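PhiAB6 tailspike (Unidentified phage, PDB 5JS4) probably binds and fragments the exopolysaccharide of the host bacterium Acinetobacter baumannii as a trimeric, beta-helical tailspike. Local coordinates at residues 354-359 with 375-380. Sequence-based numbering, arbitrary orientation.
Sequences FIEIDG and QIVVKQ
Gln375 O meets strand 353-358 twice near its N-terminal end: it lies in the plane of the Phe354 ring, at the edge, close against Phe354 CB, and it accepts a weak hydrogen bond from Ile355 N (3.4 Å). The Gln375 side chain points away from strand 353-358, NE2 binding Asn371 O. Ile376 then turns into the interior, lying alongside Ile355 and pointing the same way. With CG1 beside its own backbone N (chi1 -59°) and a second bend at chi2, its CD1 reaches Ile355 CG2 at 3.7 Å, while Ile376 CG2 faces Ile357 CG2 more loosely. Val377 pairs with strand 353-358 through both its N and its O: its N binds Ile355 O at 2.8 Å, and its O takes Ile357 N (3.0 Å) together with a CA-H...O contact from Glu356. On the outer face Val377 CG1 packs beside the aliphatic Glu356 CG, 3.8 Å away. Val378 is interior again, CG1 resting on Gly359 CA where the chain turns its corner after strand 353-358. Lys379 N continues the parallel pairing to Ile357 O, and Lys379 O receives Gly359 N in its carbonyl plane. The lysine chain, folded at chi2 and chi3, crosses the extended Glu356 so that CD and CE lie against OE1. The charges stop short of a salt bridge, NZ being 4.0 Å from Glu356 OE1; one water instead donates to Glu356 OE2 and accepts from Lys379 NZ, and Thr328 OG1 also binds that OE2. Gln380 CG lies near Asp358 OD1, whose partner oxygen OD2 binds Tyr360 N; Arg408 holds Gln380 OE1. The two strands, from successive coils, stack in one parallel sheet of the right-handed beta-helix, between strands 328-333 and 398-402; strands 362-370 and 381-393 supply Leu369, Phe385 and Phe387 to the core.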
ATOM      1  N   PHE A 354      -2.808   2.943 -31.859  1.00 13.25           N
ATOM      2  CA  PHE A 354      -1.525   3.656 -31.876  1.00 13.42           C
ATOM      3  C   PHE A 354      -0.296   2.754 -31.984  1.00 13.18           C
ATOM      4  O   PHE A 354       0.452   2.859 -32.953  1.00 13.49           O
ATOM      5  CB  PHE A 354      -1.362   4.615 -30.688  1.00 13.62           C
ATOM      6  CG  PHE A 354      -0.023   5.305 -30.659  1.00 13.41           C
ATOM      7  CD1 PHE A 354       0.449   5.978 -31.782  1.00 13.86           C
ATOM      8  CD2 PHE A 354       0.776   5.275 -29.521  1.00 13.49           C
ATOM      9  CE1 PHE A 354       1.682   6.602 -31.776  1.00 14.45           C
ATOM     10  CE2 PHE A 354       2.011   5.902 -29.509  1.00 13.87           C
ATOM     11  CZ  PHE A 354       2.466   6.565 -30.640  1.00 13.60           C
ATOM     12  N   ILE A 355      -0.075   1.888 -30.999  1.00 13.40           N
ATOM     13  CA  ILE A 355       1.190   1.157 -30.930  1.00 13.11           C
ATOM     14  C   ILE A 355       1.054  -0.263 -30.373  1.00 13.00           C
ATOM     15  O   ILE A 355       0.294  -0.508 -29.434  1.00 13.57           O
ATOM     16  CB  ILE A 355       2.225   1.979 -30.120  1.00 12.84           C
ATOM     17  CG1 ILE A 355       3.641   1.427 -30.306  1.00 13.16           C
ATOM     18  CG2 ILE A 355       1.825   2.059 -28.651  1.00 13.00           C
ATOM     19  CD1 ILE A 355       4.717   2.469 -30.091  1.00 13.11           C
ATOM     20  N   GLU A 356       1.789  -1.190 -30.985  1.00 13.01           N
ATOM     21  CA  GLU A 356       1.865  -2.571 -30.527  1.00 13.91           C
ATOM     22  C   GLU A 356       3.210  -2.806 -29.860  1.00 13.71           C
ATOM     23  O   GLU A 356       4.258  -2.525 -30.445  1.00 14.18           O
ATOM     24  CB  GLU A 356       1.674  -3.547 -31.688  1.00 14.78           C
ATOM     25  CG  GLU A 356       0.264  -3.515 -32.248  1.00 16.15           C
ATOM     26  CD  GLU A 356       0.036  -4.470 -33.398  1.00 17.28           C
ATOM     27  OE1 GLU A 356       0.870  -5.372 -33.618  1.00 18.19           O
ATOM     28  OE2 GLU A 356      -0.999  -4.313 -34.078  1.00 18.97           O
ATOM     29  N   ILE A 357       3.165  -3.318 -28.634  1.00 13.41           N
ATOM     30  CA  ILE A 357       4.363  -3.567 -27.837  1.00 13.49           C
ATOM     31  C   ILE A 357       4.225  -4.929 -27.155  1.00 13.30           C
ATOM     32  O   ILE A 357       3.144  -5.288 -26.694  1.00 14.65           O
ATOM     33  CB  ILE A 357       4.590  -2.434 -26.805  1.00 13.39           C
ATOM     34  CG1 ILE A 357       5.902  -2.656 -26.048  1.00 13.64           C
ATOM     35  CG2 ILE A 357       3.408  -2.309 -25.846  1.00 13.36           C
ATOM     36  CD1 ILE A 357       6.328  -1.485 -25.185  1.00 13.40           C
ATOM     37  N   ASP A 358       5.308  -5.699 -27.108  1.00 13.50           N
ATOM     38  CA  ASP A 358       5.246  -7.024 -26.502  1.00 14.31           C
ATOM     39  C   ASP A 358       5.093  -6.927 -24.984  1.00 13.80           C
ATOM     40  O   ASP A 358       5.622  -6.011 -24.344  1.00 14.03           O
ATOM     41  CB  ASP A 358       6.476  -7.856 -26.855  1.00 15.73           C
ATOM     42  CG  ASP A 358       6.286  -9.325 -26.533  1.00 18.15           C
ATOM     43  OD1 ASP A 358       5.534 -10.008 -27.263  1.00 21.32           O
ATOM     44  OD2 ASP A 358       6.875  -9.794 -25.545  1.00 20.50           O
ATOM     45  N   GLY A 359       4.371  -7.881 -24.408  1.00 13.86           N
ATOM     46  CA  GLY A 359       4.105  -7.877 -22.975  1.00 13.49           C
ATOM     47  C   GLY A 359       5.284  -8.214 -22.076  1.00 13.45           C
ATOM     48  O   GLY A 359       5.257  -7.888 -20.890  1.00 13.01           O
ATOM     49  N   GLN A 375      -5.266   2.517 -27.659  1.00 13.92           N
ATOM     50  CA  GLN A 375      -4.092   3.379 -27.590  1.00 14.03           C
ATOM     51  C   GLN A 375      -2.830   2.537 -27.428  1.00 14.13           C
ATOM     52  O   GLN A 375      -1.923   2.614 -28.257  1.00 16.20           O
ATOM     53  CB  GLN A 375      -4.264   4.444 -26.508  1.00 14.11           C
ATOM     54  CG  GLN A 375      -5.277   5.499 -26.933  1.00 14.39           C
ATOM     55  CD  GLN A 375      -5.654   6.477 -25.842  1.00 14.08           C
ATOM     56  OE1 GLN A 375      -5.675   6.133 -24.659  1.00 14.70           O
ATOM     57  NE2 GLN A 375      -5.980   7.702 -26.236  1.00 14.29           N
ATOM     58  N   ILE A 376      -2.796   1.701 -26.399  1.00 14.09           N
ATOM     59  CA  ILE A 376      -1.704   0.754 -26.207  1.00 14.21           C
ATOM     60  C   ILE A 376      -2.219  -0.649 -26.495  1.00 14.50           C
ATOM     61  O   ILE A 376      -3.137  -1.124 -25.832  1.00 15.27           O
ATOM     62  CB  ILE A 376      -1.154   0.812 -24.766  1.00 14.18           C
ATOM     63  CG1 ILE A 376      -0.639   2.222 -24.437  1.00 14.98           C
ATOM     64  CG2 ILE A 376      -0.066  -0.237 -24.562  1.00 14.17           C
ATOM     65  CD1 ILE A 376       0.632   2.632 -25.151  1.00 14.55           C
ATOM     66  N   VAL A 377      -1.630  -1.301 -27.492  1.00 14.92           N
ATOM     67  CA  VAL A 377      -1.975  -2.673 -27.836  1.00 15.07           C
ATOM     68  C   VAL A 377      -0.847  -3.575 -27.359  1.00 14.70           C
ATOM     69  O   VAL A 377       0.246  -3.560 -27.919  1.00 14.92           O
ATOM     70  CB  VAL A 377      -2.185  -2.843 -29.354  1.00 15.39           C
ATOM     71  CG1 VAL A 377      -2.509  -4.291 -29.703  1.00 15.85           C
ATOM     72  CG2 VAL A 377      -3.298  -1.924 -29.836  1.00 15.67           C
ATOM     73  N   VAL A 378      -1.114  -4.349 -26.313  1.00 14.93           N
ATOM     74  CA  VAL A 378      -0.127  -5.273 -25.769  1.00 15.06           C
ATOM     75  C   VAL A 378      -0.211  -6.582 -26.536  1.00 15.52           C
ATOM     76  O   VAL A 378      -1.288  -7.159 -26.655  1.00 16.81           O
ATOM     77  CB  VAL A 378      -0.369  -5.558 -24.275  1.00 16.16           C
ATOM     78  CG1 VAL A 378       0.696  -6.505 -23.735  1.00 17.07           C
ATOM     79  CG2 VAL A 378      -0.386  -4.261 -23.475  1.00 16.16           C
ATOM     80  N   LYS A 379       0.924  -7.041 -27.053  1.00 15.35           N
ATOM     81  CA  LYS A 379       0.989  -8.323 -27.746  1.00 15.65           C
ATOM     82  C   LYS A 379       1.456  -9.409 -26.783  1.00 15.65           C
ATOM     83  O   LYS A 379       2.227  -9.146 -25.853  1.00 15.75           O
ATOM     84  CB  LYS A 379       1.904  -8.236 -28.971  1.00 17.12           C
ATOM     85  CG  LYS A 379       1.536  -7.135 -29.962  1.00 18.47           C
ATOM     86  CD  LYS A 379       0.143  -7.282 -30.562  1.00 20.40           C
ATOM     87  CE  LYS A 379       0.094  -8.359 -31.633  1.00 21.87           C
ATOM     88  NZ  LYS A 379      -1.270  -8.495 -32.221  1.00 23.64           N
ATOM     89  N   GLN A 380       0.972 -10.628 -27.012  1.00 16.03           N
ATOM     90  CA  GLN A 380       1.162 -11.750 -26.096  1.00 16.44           C
ATOM     91  C   GLN A 380       0.654 -11.384 -24.691  1.00 15.75           C
ATOM     92  O   GLN A 380      -0.412 -10.784 -24.579  1.00 16.42           O
ATOM     93  CB  GLN A 380       2.617 -12.246 -26.132  1.00 17.48           C
ATOM     94  CG  GLN A 380       3.025 -12.766 -27.505  1.00 19.91           C
ATOM     95  CD  GLN A 380       2.068 -13.829 -28.027  1.00 22.68           C
ATOM     96  OE1 GLN A 380       1.728 -14.777 -27.313  1.00 22.67           O
ATOM     97  NE2 GLN A 380       1.617 -13.672 -29.269  1.00 25.12           N
TER
HETATM   98  O   HOH W   1      -2.718  -6.409 -33.290  1.00 27.48           O